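Local coordinates for protein predicted ATPase involved in replication control, Cdc46/Mcm family (Methanopyrus kandleri AV19, PDB 3F8T) that probably binds ATP and single-stranded DNA, as a homolog of the MCM helicases that unwind DNA during replication, at residues A[198-203]-A[400-405]; A[411-416]-A[462-467]. The protein carries 2 engineered substitutions. All coordinates share one frame; numbering follows the deposited sequence.

Interaction 1 (A[198-203]-A[400-405]); sequences ELADKD and RRYLLY
Leu199 and Tyr402 each carry CG anti to the backbone N, at chi1 -174° and -179°, and these extended torsions send the two side chains toward each other between helices 190-201 and 396-409. The contact is helix-to-helix packing within the AAA+ part of the MCM fold: helix 190-201 meets a helix that lies largely in the AAA-lid region. The backbones stay well apart, with the CA atoms of Leu199 and Tyr402 8.7 Å from each other, and the two side chains bridge the distance together. One methyl of Leu199, CD2, sits over the centre of a ring face, 3.9 Å from the centroid and 13° off the ring normal, a well-placed CH-pi contact. CB of Leu199 comes to 4.0 Å from CE1 of Tyr402, so the leucine covers the ring from its middle out to one side. The phenol end runs on to the next residue of helix 190-201, where Ala200 offers its CB at 4.4 Å from CZ of Tyr402. This hydroxyl is not left among carbons alone: it hydrogen-bonds to the backbone O of Met465, at the end of helix 449-465, so one side chain spans three helices. A leucine in place of Tyr402 would probably leave the Met465 carbonyl without this partner and take away the flat surface on which the Leu199 methyl rests. Beside Ala200 the fit is close, the Tyr402 OH lying 3.3 Å from both CA and CB of Ala200.

Interaction 2 (A[411-416]-A[462-467]); sequences PAPELT and HARMRL. Engineered in segment 411-416: Ala412 (natural residue Lys).
Pro413 and Arg464 cross at about a right angle, the arginine chain running past the CG and CD corner of the proline ring. The place is the AAA-lid region, where the segment leading into the short strand 414-415 lies against the C-terminal end of helix 449-465. Two parts of Arg464 touch the proline: its CG meets CG of Pro413 at 3.7 Å, and NH1, at the far end, returns to within 3.4 Å of CD of Pro413. A bend at chi3, -89°, turns the chain back in this way; the CB of Arg464 does not itself aim at the proline segment, yet the guanidinium ends close to it. From there NH1 also reaches the backbone O of Pro411, at 3.2 Å, with an N-H...O angle of only 122°, a weak and strongly bent hydrogen bond. Both approaches to the guanidinium are oblique. At the residue before Arg464, the CB of Ala463 meets the CB side of the ring, 4.1 Å from CB of Pro413, so that the proline packs on two successive helix residues. Strand 470-471 lies beside this pair, Val471 touching both Pro413 and Ala463. Just beyond, a Schellman motif ends the helix, with Leu467 at positive phi as its C-prime residue and its N bonded to the O of Arg464 at 2.9 Å. The guanidinium has stronger partners than Pro411: NE donates to the backbone O of Phe230, and NH1 forms a salt bridge with Glu238. Held by these two, the buried charge is probably fixed in its turn, and its link to Pro411 is a minor addition to a contact that is chiefly apolar packing on Pro413.

In the fold
From the N terminus, the chain passes through its N-terminal helices and the OB-fold region before helix 190-201 supplies the first half of interaction 1. The parallel five-stranded sheet of the P-loop domain follows, and helix 396-409 then closes this long loop of 196 residues. Interaction 2 opens only afterwards, at 411-416, and closes at 462-467 after a mostly helical excursion through helices 417-439 and 449-465. The two loops are thus in series, neither nested nor crossed. They nevertheless meet in space, their centres 13 Å apart: Leu467 packs against both Ala200 and Tyr402, joining helix 190-201, helix 396-409 and the end of helix 449-465.

Interaction 1 (A[198-203]-A[400-405])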
loop_
_atom_site.group_PDB
_atom_site.type_symbol
_atom_site.label_atom_id
_atom_site.label_comp_id
_atom_site.label_asym_id
_atom_site.label_seq_id
_atom_site.Cartn_x
_atom_site.Cartn_y
_atom_site.Cartn_z
ATOM N N GLU A 198 -22.477 3.164 -11.861
ATOM C CA GLU A 198 -22.743 4.323 -12.711
ATOM C C GLU A 198 -21.463 4.990 -13.200
ATOM O O GLU A 198 -21.358 5.338 -14.374
ATOM C CB GLU A 198 -23.635 5.331 -11.990
ATOM C CG GLU A 198 -25.100 4.870 -11.921
ATOM C CD GLU A 198 -25.929 5.733 -10.997
ATOM O OE1 GLU A 198 -25.718 6.965 -10.993
ATOM O OE2 GLU A 198 -26.789 5.178 -10.278
ATOM N N LEU A 199 -20.489 5.144 -12.308
ATOM C CA LEU A 199 -19.200 5.733 -12.692
ATOM C C LEU A 199 -18.528 4.868 -13.759
ATOM O O LEU A 199 -18.124 5.376 -14.811
ATOM C CB LEU A 199 -18.296 5.938 -11.460
ATOM C CG LEU A 199 -16.950 6.666 -11.611
ATOM C CD1 LEU A 199 -17.089 7.946 -12.421
ATOM C CD2 LEU A 199 -16.336 6.961 -10.238
ATOM N N ALA A 200 -18.446 3.564 -13.510
ATOM C CA ALA A 200 -17.891 2.603 -14.483
ATOM C C ALA A 200 -18.500 2.677 -15.888
ATOM O O ALA A 200 -17.787 2.581 -16.890
ATOM C CB ALA A 200 -17.997 1.190 -13.947
ATOM N N ASP A 201 -19.818 2.836 -15.953
ATOM C CA ASP A 201 -20.535 2.894 -17.229
ATOM C C ASP A 201 -20.260 4.171 -18.029
ATOM O O ASP A 201 -20.371 4.168 -19.254
ATOM C CB ASP A 201 -22.043 2.738 -17.002
ATOM C CG ASP A 201 -22.454 1.299 -16.760
ATOM O OD1 ASP A 201 -21.699 0.377 -17.136
ATOM O OD2 ASP A 201 -23.536 1.083 -16.190
ATOM N N LYS A 202 -19.906 5.256 -17.340
ATOM C CA LYS A 202 -19.676 6.554 -17.982
ATOM C C LYS A 202 -18.316 6.653 -18.687
ATOM O O LYS A 202 -17.981 5.848 -19.547
ATOM C CB LYS A 202 -19.774 7.666 -16.942
ATOM C CG LYS A 202 -21.176 7.942 -16.458
ATOM C CD LYS A 202 -21.158 8.972 -15.345
ATOM C CE LYS A 202 -22.472 8.961 -14.571
ATOM N NZ LYS A 202 -22.299 9.533 -13.205
ATOM N N ASP A 203 -17.550 7.670 -18.319
ATOM C CA ASP A 203 -16.188 7.852 -18.802
ATOM C C ASP A 203 -15.397 8.148 -17.548
ATOM O O ASP A 203 -15.202 9.338 -17.206
ATOM C CB ASP A 203 -16.152 9.023 -19.812
ATOM C CG ASP A 203 -14.759 9.285 -20.399
ATOM O OD1 ASP A 203 -13.775 8.580 -20.065
ATOM O OD2 ASP A 203 -14.656 10.237 -21.216
ATOM N N ARG A 400 -11.762 8.190 -4.534
ATOM C CA ARG A 400 -10.733 7.396 -3.845
ATOM C C ARG A 400 -11.259 6.015 -3.456
ATOM O O ARG A 400 -10.567 5.000 -3.607
ATOM C CB ARG A 400 -10.244 8.122 -2.602
ATOM C CG ARG A 400 -8.958 7.534 -2.023
ATOM C CD ARG A 400 -8.668 8.090 -0.635
ATOM N NE ARG A 400 -9.050 9.501 -0.525
ATOM C CZ ARG A 400 -10.106 9.968 0.141
ATOM N NH1 ARG A 400 -10.928 9.148 0.797
ATOM N NH2 ARG A 400 -10.336 11.274 0.155
ATOM N N ARG A 401 -12.484 5.982 -2.930
ATOM C CA ARG A 401 -13.103 4.697 -2.564
ATOM C C ARG A 401 -13.350 3.788 -3.777
ATOM O O ARG A 401 -13.156 2.573 -3.682
ATOM C CB ARG A 401 -14.388 4.915 -1.762
ATOM C CG ARG A 401 -14.120 5.332 -0.332
ATOM C CD ARG A 401 -15.415 5.737 0.349
ATOM N NE ARG A 401 -16.270 4.583 0.579
ATOM C CZ ARG A 401 -16.153 3.749 1.608
ATOM N NH1 ARG A 401 -15.208 3.931 2.531
ATOM N NH2 ARG A 401 -16.998 2.735 1.714
ATOM N N TYR A 402 -13.754 4.369 -4.905
ATOM C CA TYR A 402 -13.898 3.621 -6.159
ATOM C C TYR A 402 -12.564 3.009 -6.573
ATOM O O TYR A 402 -12.521 1.858 -6.978
ATOM C CB TYR A 402 -14.365 4.558 -7.269
ATOM C CG TYR A 402 -14.585 3.947 -8.638
ATOM C CD1 TYR A 402 -15.798 3.361 -8.962
ATOM C CD2 TYR A 402 -13.611 4.032 -9.634
ATOM C CE1 TYR A 402 -16.030 2.828 -10.213
ATOM C CE2 TYR A 402 -13.827 3.511 -10.903
ATOM C CZ TYR A 402 -15.042 2.908 -11.190
ATOM O OH TYR A 402 -15.294 2.410 -12.444
ATOM N N LEU A 403 -11.489 3.793 -6.480
ATOM C CA LEU A 403 -10.153 3.296 -6.838
ATOM C C LEU A 403 -9.769 2.115 -5.964
ATOM O O LEU A 403 -9.360 1.063 -6.458
ATOM C CB LEU A 403 -9.110 4.401 -6.691
ATOM C CG LEU A 403 -7.626 4.042 -6.860
ATOM C CD1 LEU A 403 -7.320 3.459 -8.250
ATOM C CD2 LEU A 403 -6.792 5.296 -6.610
ATOM N N LEU A 404 -9.917 2.291 -4.658
ATOM C CA LEU A 404 -9.603 1.238 -3.692
ATOM C C LEU A 404 -10.359 -0.043 -4.014
ATOM O O LEU A 404 -9.803 -1.171 -3.942
ATOM C CB LEU A 404 -9.970 1.711 -2.280
ATOM C CG LEU A 404 -8.997 2.668 -1.587
ATOM C CD1 LEU A 404 -9.602 3.155 -0.280
ATOM C CD2 LEU A 404 -7.658 1.989 -1.314
ATOM N N TYR A 405 -11.639 0.137 -4.311
ATOM C CA TYR A 405 -12.513 -0.959 -4.684
ATOM C C TYR A 405 -12.006 -1.650 -5.962
ATOM O O TYR A 405 -11.808 -2.887 -5.999
ATOM C CB TYR A 405 -13.936 -0.427 -4.860
ATOM C CG TYR A 405 -14.953 -1.497 -5.166
ATOM C CD1 TYR A 405 -15.412 -2.359 -4.170
ATOM C CD2 TYR A 405 -15.461 -1.643 -6.450
ATOM C CE1 TYR A 405 -16.351 -3.350 -4.466
ATOM C CE2 TYR A 405 -16.390 -2.620 -6.751
ATOM C CZ TYR A 405 -16.830 -3.457 -5.758
ATOM O OH TYR A 405 -17.745 -4.423 -6.067
#

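Interaction 2 (A[411-416]-A[462-467])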
loop_
_atom_site.group_PDB
_atom_site.type_symbol
_atom_site.label_atom_id
_atom_site.label_comp_id
_atom_site.label_asym_id
_atom_site.label_seq_id
_atom_site.Cartn_x
_atom_site.Cartn_y
_atom_site.Cartn_z
ATOM N N PRO A 411 -7.565 -7.102 -9.605
ATOM C CA PRO A 411 -6.108 -6.975 -9.554
ATOM C C PRO A 411 -5.443 -7.423 -10.845
ATOM O O PRO A 411 -4.362 -6.930 -11.182
ATOM C CB PRO A 411 -5.702 -7.906 -8.403
ATOM C CG PRO A 411 -6.817 -8.929 -8.330
ATOM C CD PRO A 411 -8.061 -8.148 -8.684
ATOM N N ALA A 412 -6.084 -8.329 -11.575
ATOM C CA ALA A 412 -5.387 -8.998 -12.668
ATOM C C ALA A 412 -6.195 -9.152 -13.953
ATOM O O ALA A 412 -6.465 -10.286 -14.371
ATOM C CB ALA A 412 -4.860 -10.370 -12.179
ATOM N N PRO A 413 -6.568 -8.024 -14.611
ATOM C CA PRO A 413 -7.278 -8.198 -15.874
ATOM C C PRO A 413 -6.328 -8.743 -16.931
ATOM O O PRO A 413 -5.121 -8.532 -16.830
ATOM C CB PRO A 413 -7.707 -6.782 -16.273
ATOM C CG PRO A 413 -7.241 -5.875 -15.207
ATOM C CD PRO A 413 -6.313 -6.605 -14.297
ATOM N N GLU A 414 -6.886 -9.436 -17.924
ATOM C CA GLU A 414 -6.096 -10.098 -18.962
ATOM C C GLU A 414 -6.615 -9.735 -20.347
ATOM O O GLU A 414 -7.809 -9.541 -20.549
ATOM C CB GLU A 414 -6.110 -11.636 -18.769
ATOM C CG GLU A 414 -5.545 -12.151 -17.419
ATOM C CD GLU A 414 -4.027 -12.008 -17.257
ATOM O OE1 GLU A 414 -3.326 -11.663 -18.234
ATOM O OE2 GLU A 414 -3.525 -12.253 -16.136
ATOM N N LEU A 415 -5.693 -9.634 -21.301
ATOM C CA LEU A 415 -6.056 -9.417 -22.695
ATOM C C LEU A 415 -7.040 -10.455 -23.214
ATOM O O LEU A 415 -6.805 -11.655 -23.049
ATOM C CB LEU A 415 -4.804 -9.521 -23.564
ATOM C CG LEU A 415 -3.680 -8.518 -23.322
ATOM C CD1 LEU A 415 -2.412 -8.948 -24.116
ATOM C CD2 LEU A 415 -4.189 -7.144 -23.728
ATOM N N THR A 416 -8.120 -9.988 -23.844
ATOM C CA THR A 416 -8.910 -10.834 -24.732
ATOM C C THR A 416 -8.101 -11.074 -26.000
ATOM O O THR A 416 -7.125 -10.362 -26.288
ATOM C CB THR A 416 -10.278 -10.229 -25.133
ATOM O OG1 THR A 416 -10.093 -9.095 -25.994
ATOM C CG2 THR A 416 -11.108 -9.847 -23.912
ATOM N N HIS A 462 -6.773 0.750 -17.484
ATOM C CA HIS A 462 -8.052 1.251 -17.947
ATOM C C HIS A 462 -9.164 0.200 -17.749
ATOM O O HIS A 462 -10.302 0.545 -17.424
ATOM C CB HIS A 462 -8.003 1.744 -19.392
ATOM C CG HIS A 462 -9.286 2.381 -19.830
ATOM N ND1 HIS A 462 -9.720 3.593 -19.334
ATOM C CD2 HIS A 462 -10.257 1.946 -20.664
ATOM C CE1 HIS A 462 -10.892 3.894 -19.868
ATOM N NE2 HIS A 462 -11.242 2.910 -20.677
ATOM N N ALA A 463 -8.836 -1.081 -17.928
ATOM C CA ALA A 463 -9.828 -2.136 -17.673
ATOM C C ALA A 463 -10.223 -2.148 -16.185
ATOM O O ALA A 463 -11.406 -2.288 -15.851
ATOM C CB ALA A 463 -9.311 -3.507 -18.138
ATOM N N ARG A 464 -9.255 -1.972 -15.283
ATOM C CA ARG A 464 -9.595 -1.828 -13.850
ATOM C C ARG A 464 -10.545 -0.650 -13.606
ATOM O O ARG A 464 -11.477 -0.731 -12.788
ATOM C CB ARG A 464 -8.328 -1.685 -12.984
ATOM C CG ARG A 464 -7.467 -2.944 -13.008
ATOM C CD ARG A 464 -6.370 -2.985 -11.937
ATOM N NE ARG A 464 -5.191 -2.372 -12.500
ATOM C CZ ARG A 464 -4.171 -3.013 -13.036
ATOM N NH1 ARG A 464 -4.099 -4.339 -13.043
ATOM N NH2 ARG A 464 -3.192 -2.301 -13.531
ATOM N N MET A 465 -10.309 0.444 -14.335
ATOM C CA MET A 465 -11.114 1.662 -14.224
ATOM C C MET A 465 -12.562 1.451 -14.667
ATOM O O MET A 465 -13.460 2.216 -14.272
ATOM C CB MET A 465 -10.474 2.749 -15.081
ATOM C CG MET A 465 -10.773 4.154 -14.678
ATOM S SD MET A 465 -9.785 5.227 -15.752
ATOM C CE MET A 465 -8.415 5.655 -14.719
ATOM N N ARG A 466 -12.778 0.432 -15.500
ATOM C CA ARG A 466 -14.113 0.048 -15.968
ATOM C C ARG A 466 -14.668 -1.085 -15.116
ATOM O O ARG A 466 -15.706 -1.677 -15.462
ATOM C CB ARG A 466 -14.050 -0.451 -17.421
ATOM C CG ARG A 466 -13.715 0.569 -18.482
ATOM C CD ARG A 466 -13.919 -0.015 -19.890
ATOM N NE ARG A 466 -13.029 -1.149 -20.169
ATOM C CZ ARG A 466 -13.399 -2.429 -20.140
ATOM N NH1 ARG A 466 -14.657 -2.759 -19.867
ATOM N NH2 ARG A 466 -12.512 -3.383 -20.389
ATOM N N LEU A 467 -13.972 -1.388 -14.020
ATOM C CA LEU A 467 -14.281 -2.517 -13.139
ATOM C C LEU A 467 -14.349 -3.828 -13.922
ATOM O O LEU A 467 -15.244 -4.651 -13.711
ATOM C CB LEU A 467 -15.597 -2.269 -12.360
ATOM C CG LEU A 467 -15.701 -1.012 -11.487
ATOM C CD1 LEU A 467 -17.091 -0.951 -10.850
ATOM C CD2 LEU A 467 -14.621 -1.001 -10.395
#